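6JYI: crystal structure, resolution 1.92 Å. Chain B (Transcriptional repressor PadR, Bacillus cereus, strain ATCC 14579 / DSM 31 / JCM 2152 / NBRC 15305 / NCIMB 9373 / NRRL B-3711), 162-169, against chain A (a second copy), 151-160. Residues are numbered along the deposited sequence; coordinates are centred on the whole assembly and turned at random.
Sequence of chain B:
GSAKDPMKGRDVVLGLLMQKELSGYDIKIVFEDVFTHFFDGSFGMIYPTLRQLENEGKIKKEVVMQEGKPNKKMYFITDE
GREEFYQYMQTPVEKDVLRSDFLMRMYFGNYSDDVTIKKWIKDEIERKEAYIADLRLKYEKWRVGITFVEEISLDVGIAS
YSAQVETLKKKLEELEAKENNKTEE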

# COMPACT_ATOMS: atom_id res chain seq x y z
N SER B 162 -15.07 -0.88 -0.26
CA SER B 162 -16.38 -1.52 -0.38
C SER B 162 -16.29 -2.86 -1.05
O SER B 162 -16.97 -3.82 -0.64
CB SER B 162 -17.37 -0.65 -1.14
OG SER B 162 -17.64 0.53 -0.41
N ALA B 163 -15.46 -2.92 -2.09
CA ALA B 163 -15.29 -4.16 -2.88
C ALA B 163 -14.57 -5.20 -2.02
O ALA B 163 -14.88 -6.39 -2.10
CB ALA B 163 -14.48 -3.87 -4.15
N GLN B 164 -13.62 -4.75 -1.21
CA GLN B 164 -12.90 -5.63 -0.30
C GLN B 164 -13.87 -6.21 0.72
O GLN B 164 -13.92 -7.43 0.89
CB GLN B 164 -11.79 -4.87 0.43
CG GLN B 164 -10.66 -4.40 -0.48
CD GLN B 164 -9.62 -3.67 0.33
OE1 GLN B 164 -9.30 -4.10 1.44
NE2 GLN B 164 -9.11 -2.55 -0.19
N VAL B 165 -14.68 -5.34 1.37
CA VAL B 165 -15.75 -5.81 2.25
C VAL B 165 -16.70 -6.82 1.60
O VAL B 165 -17.01 -7.83 2.19
CB VAL B 165 -16.58 -4.64 2.86
CG1 VAL B 165 -17.80 -5.18 3.61
CG2 VAL B 165 -15.71 -3.82 3.80
N GLU B 166 -17.20 -6.54 0.39
CA GLU B 166 -18.17 -7.43 -0.24
C GLU B 166 -17.50 -8.78 -0.55
O GLU B 166 -18.09 -9.84 -0.35
CB GLU B 166 -18.75 -6.83 -1.52
N THR B 167 -16.25 -8.74 -1.00
CA THR B 167 -15.52 -10.00 -1.34
C THR B 167 -15.32 -10.80 -0.07
O THR B 167 -15.58 -11.99 -0.06
CB THR B 167 -14.18 -9.72 -2.04
OG1 THR B 167 -14.44 -9.09 -3.30
CG2 THR B 167 -13.36 -11.02 -2.28
N LEU B 168 -14.88 -10.13 1.00
CA LEU B 168 -14.60 -10.82 2.27
C LEU B 168 -15.85 -11.41 2.93
O LEU B 168 -15.79 -12.50 3.51
CB LEU B 168 -13.83 -9.90 3.22
CG LEU B 168 -12.35 -9.68 2.88
CD1 LEU B 168 -11.70 -8.64 3.80
CD2 LEU B 168 -11.52 -10.98 2.92
N LYS B 169 -16.98 -10.72 2.85
CA LYS B 169 -18.24 -11.28 3.35
C LYS B 169 -18.60 -12.58 2.63
O LYS B 169 -19.06 -13.52 3.27
CB LYS B 169 -19.39 -10.26 3.26
CG LYS B 169 -19.29 -9.10 4.24
CD LYS B 169 -20.43 -8.09 4.02
CE LYS B 169 -20.48 -7.07 5.11
NZ LYS B 169 -21.59 -6.05 4.96
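Chain A, residues 151-160: EISLDVGIAS

The contact between these two copies of the repressor PadR is a close, roughly antiparallel helix pair held by apolar packing, with no hydrogen bond passing between the two stretches. It illustrates a general principle: helices approach closely where small residues face each other, and larger aliphatic side chains bridge the gap where the backbones stand further apart. Chain A 151-160 is helical, as is chain B 162-169, and both helices extend beyond these limits in the chain. Regular i to i-4 backbone hydrogen bonds run within each helix, such as Ser A160 N to Val A156 O at 2.9 Å. The N-to-C directions differ by 145°, and the axes come within 8.3 Å.

The register is marked by two pairs, Ala B163 with Ala A159 and Gln B164 with Val A156, each with its CA atoms 5.6 Å apart. Both alanines point their CA-to-CB bonds toward the partner helix. Their CB atoms lie 4.2 Å apart, and Ala B163 CB comes within 3.5 Å of Ala A159 O, so a methyl group rests against the opposing backbone.

One turn further along chain B, Thr B167 also points toward chain A. Its OG1 lies 3.1 Å from Ala A159 CB, a tight packing contact, while its CG2 sits 3.9 Å from Val A156 CG2. Val A156 serves several neighbours: its CG1 is 3.9 Å from Gln B164 CG, and its CG2 is 3.8 Å from Leu B168 CD2. Leu B168 leaves its backbone sideways, but its end comes nearer to chain A, placing CD2 3.7 Å from Ile A152 CG2. Together the two stretches bury 362 Å², counting both sides.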

# COMPACT_ATOMS: atom_id res chain seq x y z
N GLU A 151 -6.47 -18.16 -2.21
CA GLU A 151 -7.21 -17.47 -3.24
C GLU A 151 -7.78 -16.12 -2.73
O GLU A 151 -8.02 -15.22 -3.53
CB GLU A 151 -8.32 -18.38 -3.78
CG GLU A 151 -9.20 -17.77 -4.84
CD GLU A 151 -8.67 -17.91 -6.26
OE1 GLU A 151 -7.81 -18.79 -6.48
OE2 GLU A 151 -9.16 -17.15 -7.16
N ILE A 152 -8.00 -15.99 -1.40
CA ILE A 152 -8.53 -14.70 -0.87
C ILE A 152 -7.60 -13.53 -1.24
O ILE A 152 -8.08 -12.49 -1.69
CB ILE A 152 -8.81 -14.75 0.64
CG1 ILE A 152 -9.83 -15.84 0.94
CG2 ILE A 152 -9.30 -13.35 1.20
CD1 ILE A 152 -10.08 -16.11 2.43
N SER A 153 -6.29 -13.70 -1.12
CA SER A 153 -5.36 -12.60 -1.45
C SER A 153 -5.52 -12.15 -2.88
O SER A 153 -5.58 -10.95 -3.16
CB SER A 153 -3.87 -12.91 -1.12
OG SER A 153 -3.33 -13.97 -1.86
N LEU A 154 -5.61 -13.10 -3.81
CA LEU A 154 -5.87 -12.79 -5.20
C LEU A 154 -7.19 -12.09 -5.42
O LEU A 154 -7.24 -11.03 -6.08
CB LEU A 154 -5.86 -14.08 -6.05
CG LEU A 154 -6.23 -14.02 -7.52
CD1 LEU A 154 -5.30 -13.05 -8.28
CD2 LEU A 154 -6.24 -15.46 -8.13
N ASP A 155 -8.26 -12.69 -4.92
CA ASP A 155 -9.61 -12.19 -5.23
C ASP A 155 -9.86 -10.82 -4.58
O ASP A 155 -10.54 -9.99 -5.15
CB ASP A 155 -10.67 -13.16 -4.76
CG ASP A 155 -10.66 -14.45 -5.55
OD1 ASP A 155 -9.81 -14.59 -6.46
OD2 ASP A 155 -11.50 -15.31 -5.26
N VAL A 156 -9.30 -10.60 -3.40
CA VAL A 156 -9.44 -9.28 -2.78
C VAL A 156 -8.72 -8.22 -3.61
O VAL A 156 -9.26 -7.13 -3.91
CB VAL A 156 -9.01 -9.30 -1.30
CG1 VAL A 156 -9.02 -7.90 -0.69
CG2 VAL A 156 -9.96 -10.20 -0.51
N GLY A 157 -7.53 -8.57 -4.08
CA GLY A 157 -6.76 -7.67 -4.92
C GLY A 157 -7.44 -7.31 -6.20
O GLY A 157 -7.54 -6.12 -6.53
N ILE A 158 -7.90 -8.31 -6.94
CA ILE A 158 -8.67 -8.08 -8.14
C ILE A 158 -9.97 -7.29 -7.85
O ILE A 158 -10.34 -6.44 -8.63
CB ILE A 158 -9.00 -9.41 -8.85
CG1 ILE A 158 -7.69 -10.06 -9.35
CG2 ILE A 158 -10.02 -9.23 -9.98
CD1 ILE A 158 -7.92 -11.27 -10.21
N ALA A 159 -10.63 -7.54 -6.73
CA ALA A 159 -11.91 -6.86 -6.40
C ALA A 159 -11.62 -5.38 -6.22
O ALA A 159 -12.29 -4.51 -6.78
CB ALA A 159 -12.53 -7.43 -5.15
N SER A 160 -10.54 -5.10 -5.51
CA SER A 160 -10.16 -3.74 -5.22
C SER A 160 -9.68 -2.97 -6.46
O SER A 160 -10.18 -1.90 -6.76
CB SER A 160 -9.09 -3.76 -4.12
OG SER A 160 -8.51 -2.49 -4.00